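Local coordinates for protein AlyQ (Persicobacter sp. CCB-QB2, PDB 5XNR) that probably degrades alginate with its lyase domain, next to which it carries a CBM32 carbohydrate-binding module, at residues Asn96-Tyr101 and Ile126-Ile131. Numbering follows the deposited sequence.
Sequences NALESY and ITEVAI. With CA (calcium ion), chain B.
L98 and E128 carry the contact between 96-101 and 126-131, which is purely van der Waals: no hydrogen bond links the two segments. The end of the L98 side chain leans toward 126-131, its CG beside the backbone N and opposite the carbonyl carbon (chi1 -64°). It meets the E128 side chain at about a right angle. Both methyls touch the carboxylate oxygen, L98 CD1 and CD2 each lying 3.8 Å from E128 OE1. L98 CD2 also rests 3.9 Å from E128 CB and 3.9 Å from E128 O, with the backbone N of V129 a looser neighbour. The backbones stay apart, with the CA atoms of L98 and E128 separated by 7.0 Å, because strand 52-62 lies between them and pairs with both: E99 forms backbone hydrogen bonds with A60, while T127 and E128 share A61 as their backbone partner on 52-62, a classic beta bulge. Both segments belong to the F5/8 type C (CBM32) module, an antiparallel beta-sandwich. At the bulge the chain turns a corner, and T127 O binds the calcium ion at 2.4 Å, together with N26, D29, N31 and T34. Within 96-101, Y101 OH donates to E99 OE2 (2.6 Å), approaching well off the carboxylate plane, by 69°; S92 N bonds to the same oxygen. V129, whose CB points away from 96-101, packs on F47 and I113 between the sheets of the sandwich.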
ATOM      1  N   ASN A  96      21.926   7.755  27.130  1.00 38.90           N
ATOM      2  CA  ASN A  96      23.011   6.906  26.611  1.00 37.96           C
ATOM      3  C   ASN A  96      22.515   5.957  25.499  1.00 35.94           C
ATOM      4  O   ASN A  96      23.342   5.263  24.915  1.00 35.60           O
ATOM      5  CB  ASN A  96      23.663   6.095  27.732  1.00 37.33           C
ATOM      6  CG  ASN A  96      24.318   6.986  28.761  1.00 39.07           C
ATOM      7  OD1 ASN A  96      23.978   6.980  29.946  1.00 36.45           O
ATOM      8  ND2 ASN A  96      25.233   7.802  28.293  1.00 39.59           N
ATOM      9  N   ALA A  97      21.207   5.928  25.192  1.00 37.44           N
ATOM     10  CA  ALA A  97      20.629   5.032  24.123  1.00 36.03           C
ATOM     11  C   ALA A  97      20.689   5.701  22.743  1.00 34.31           C
ATOM     12  O   ALA A  97      21.293   6.763  22.608  1.00 35.00           O
ATOM     13  CB  ALA A  97      19.215   4.655  24.463  1.00 32.67           C
ATOM     14  N   LEU A  98      20.056   5.083  21.735  1.00 31.53           N
ATOM     15  CA  LEU A  98      20.076   5.635  20.386  1.00 33.14           C
ATOM     16  C   LEU A  98      19.200   6.893  20.313  1.00 35.28           C
ATOM     17  O   LEU A  98      18.077   6.909  20.838  1.00 33.24           O
ATOM     18  CB  LEU A  98      19.577   4.597  19.376  1.00 33.36           C
ATOM     19  CG  LEU A  98      20.418   3.334  19.225  1.00 32.64           C
ATOM     20  CD1 LEU A  98      19.572   2.202  18.674  1.00 32.03           C
ATOM     21  CD2 LEU A  98      21.638   3.577  18.338  1.00 33.17           C
ATOM     22  N   GLU A  99      19.736   7.931  19.649  1.00 36.59           N
ATOM     23  CA  GLU A  99      18.974   9.113  19.268  1.00 37.07           C
ATOM     24  C   GLU A  99      18.737   9.057  17.761  1.00 38.09           C
ATOM     25  O   GLU A  99      19.594   8.616  17.007  1.00 37.52           O
ATOM     26  CB  GLU A  99      19.714  10.412  19.591  1.00 40.08           C
ATOM     27  CG  GLU A  99      19.656  10.851  21.050  1.00 40.80           C
ATOM     28  CD  GLU A  99      20.678  11.935  21.373  1.00 44.93           C
ATOM     29  OE1 GLU A  99      21.449  11.766  22.368  1.00 43.26           O
ATOM     30  OE2 GLU A  99      20.736  12.939  20.600  1.00 36.90           O
ATOM     31  N   SER A 100      17.582   9.539  17.336  1.00 41.01           N
ATOM     32  CA  SER A 100      17.191   9.474  15.932  1.00 44.96           C
ATOM     33  C   SER A 100      17.470  10.812  15.233  1.00 42.87           C
ATOM     34  O   SER A 100      17.021  11.876  15.678  1.00 45.52           O
ATOM     35  CB  SER A 100      15.736   9.050  15.787  1.00 47.68           C
ATOM     36  OG  SER A 100      15.607   7.645  15.995  1.00 52.73           O
ATOM     37  N   TYR A 101      18.213  10.744  14.129  1.00 40.41           N
ATOM     38  CA  TYR A 101      18.421  11.907  13.275  1.00 40.86           C
ATOM     39  C   TYR A 101      17.861  11.557  11.894  1.00 42.99           C
ATOM     40  O   TYR A 101      18.325  10.582  11.279  1.00 42.09           O
ATOM     41  CB  TYR A 101      19.893  12.332  13.304  1.00 36.13           C
ATOM     42  CG  TYR A 101      20.495  12.338  14.694  1.00 35.27           C
ATOM     43  CD1 TYR A 101      20.059  13.224  15.668  1.00 33.82           C
ATOM     44  CD2 TYR A 101      21.498  11.448  15.054  1.00 34.47           C
ATOM     45  CE1 TYR A 101      20.606  13.234  16.944  1.00 33.63           C
ATOM     46  CE2 TYR A 101      22.052  11.441  16.326  1.00 31.16           C
ATOM     47  CZ  TYR A 101      21.619  12.348  17.269  1.00 31.77           C
ATOM     48  OH  TYR A 101      22.165  12.362  18.516  1.00 34.87           O
ATOM     49  N   ILE A 126      31.328   7.367  20.162  1.00 30.05           N
ATOM     50  CA  ILE A 126      30.023   6.775  19.776  1.00 30.11           C
ATOM     51  C   ILE A 126      30.016   5.309  20.212  1.00 29.49           C
ATOM     52  O   ILE A 126      30.991   4.622  20.028  1.00 29.34           O
ATOM     53  CB  ILE A 126      29.777   6.941  18.261  1.00 30.53           C
ATOM     54  CG1 ILE A 126      29.776   8.425  17.877  1.00 32.41           C
ATOM     55  CG2 ILE A 126      28.494   6.247  17.848  1.00 31.03           C
ATOM     56  CD1 ILE A 126      29.761   8.710  16.393  1.00 31.04           C
ATOM     57  N   THR A 127      28.939   4.884  20.853  1.00 32.12           N
ATOM     58  CA  THR A 127      28.812   3.540  21.424  1.00 34.04           C
ATOM     59  C   THR A 127      27.984   2.650  20.496  1.00 33.65           C
ATOM     60  O   THR A 127      28.221   1.480  20.441  1.00 37.66           O
ATOM     61  CB  THR A 127      28.153   3.568  22.811  1.00 35.44           C
ATOM     62  OG1 THR A 127      26.890   4.226  22.721  1.00 34.11           O
ATOM     63  CG2 THR A 127      28.983   4.279  23.854  1.00 36.83           C
ATOM     64  N   GLU A 128      27.013   3.209  19.787  1.00 36.44           N
ATOM     65  CA  GLU A 128      26.153   2.442  18.877  1.00 36.61           C
ATOM     66  C   GLU A 128      25.645   3.352  17.761  1.00 36.50           C
ATOM     67  O   GLU A 128      25.383   4.553  17.993  1.00 36.14           O
ATOM     68  CB  GLU A 128      24.919   1.911  19.595  1.00 37.90           C
ATOM     69  CG  GLU A 128      24.877   0.409  19.756  1.00 43.91           C
ATOM     70  CD  GLU A 128      23.602  -0.048  20.456  1.00 47.72           C
ATOM     71  OE1 GLU A 128      22.508   0.185  19.893  1.00 43.01           O
ATOM     72  OE2 GLU A 128      23.698  -0.596  21.583  1.00 48.99           O
ATOM     73  N   VAL A 129      25.495   2.760  16.579  1.00 34.76           N
ATOM     74  CA  VAL A 129      24.938   3.430  15.420  1.00 34.06           C
ATOM     75  C   VAL A 129      24.066   2.441  14.631  1.00 33.93           C
ATOM     76  O   VAL A 129      24.424   1.283  14.451  1.00 34.37           O
ATOM     77  CB  VAL A 129      26.047   4.022  14.535  1.00 31.78           C
ATOM     78  CG1 VAL A 129      25.542   4.403  13.157  1.00 33.42           C
ATOM     79  CG2 VAL A 129      26.688   5.225  15.181  1.00 32.44           C
ATOM     80  N   ALA A 130      22.931   2.931  14.146  1.00 33.88           N
ATOM     81  CA  ALA A 130      22.085   2.176  13.229  1.00 34.29           C
ATOM     82  C   ALA A 130      21.589   3.100  12.104  1.00 35.48           C
ATOM     83  O   ALA A 130      21.510   4.335  12.273  1.00 34.28           O
ATOM     84  CB  ALA A 130      20.943   1.545  13.993  1.00 34.87           C
ATOM     85  N   ILE A 131      21.278   2.490  10.956  1.00 36.36           N
ATOM     86  CA  ILE A 131      20.921   3.215   9.742  1.00 37.96           C
ATOM     87  C   ILE A 131      19.579   2.682   9.207  1.00 40.34           C
ATOM     88  O   ILE A 131      19.403   1.474   9.070  1.00 43.67           O
ATOM     89  CB  ILE A 131      22.074   3.101   8.728  1.00 35.90           C
ATOM     90  CG1 ILE A 131      23.328   3.802   9.248  1.00 37.04           C
ATOM     91  CG2 ILE A 131      21.674   3.641   7.368  1.00 36.69           C
ATOM     92  CD1 ILE A 131      24.574   3.466   8.467  1.00 37.77           C
TER
HETATM   93 CA    CA B 601      29.682  -0.364  21.073  1.00 51.95          CA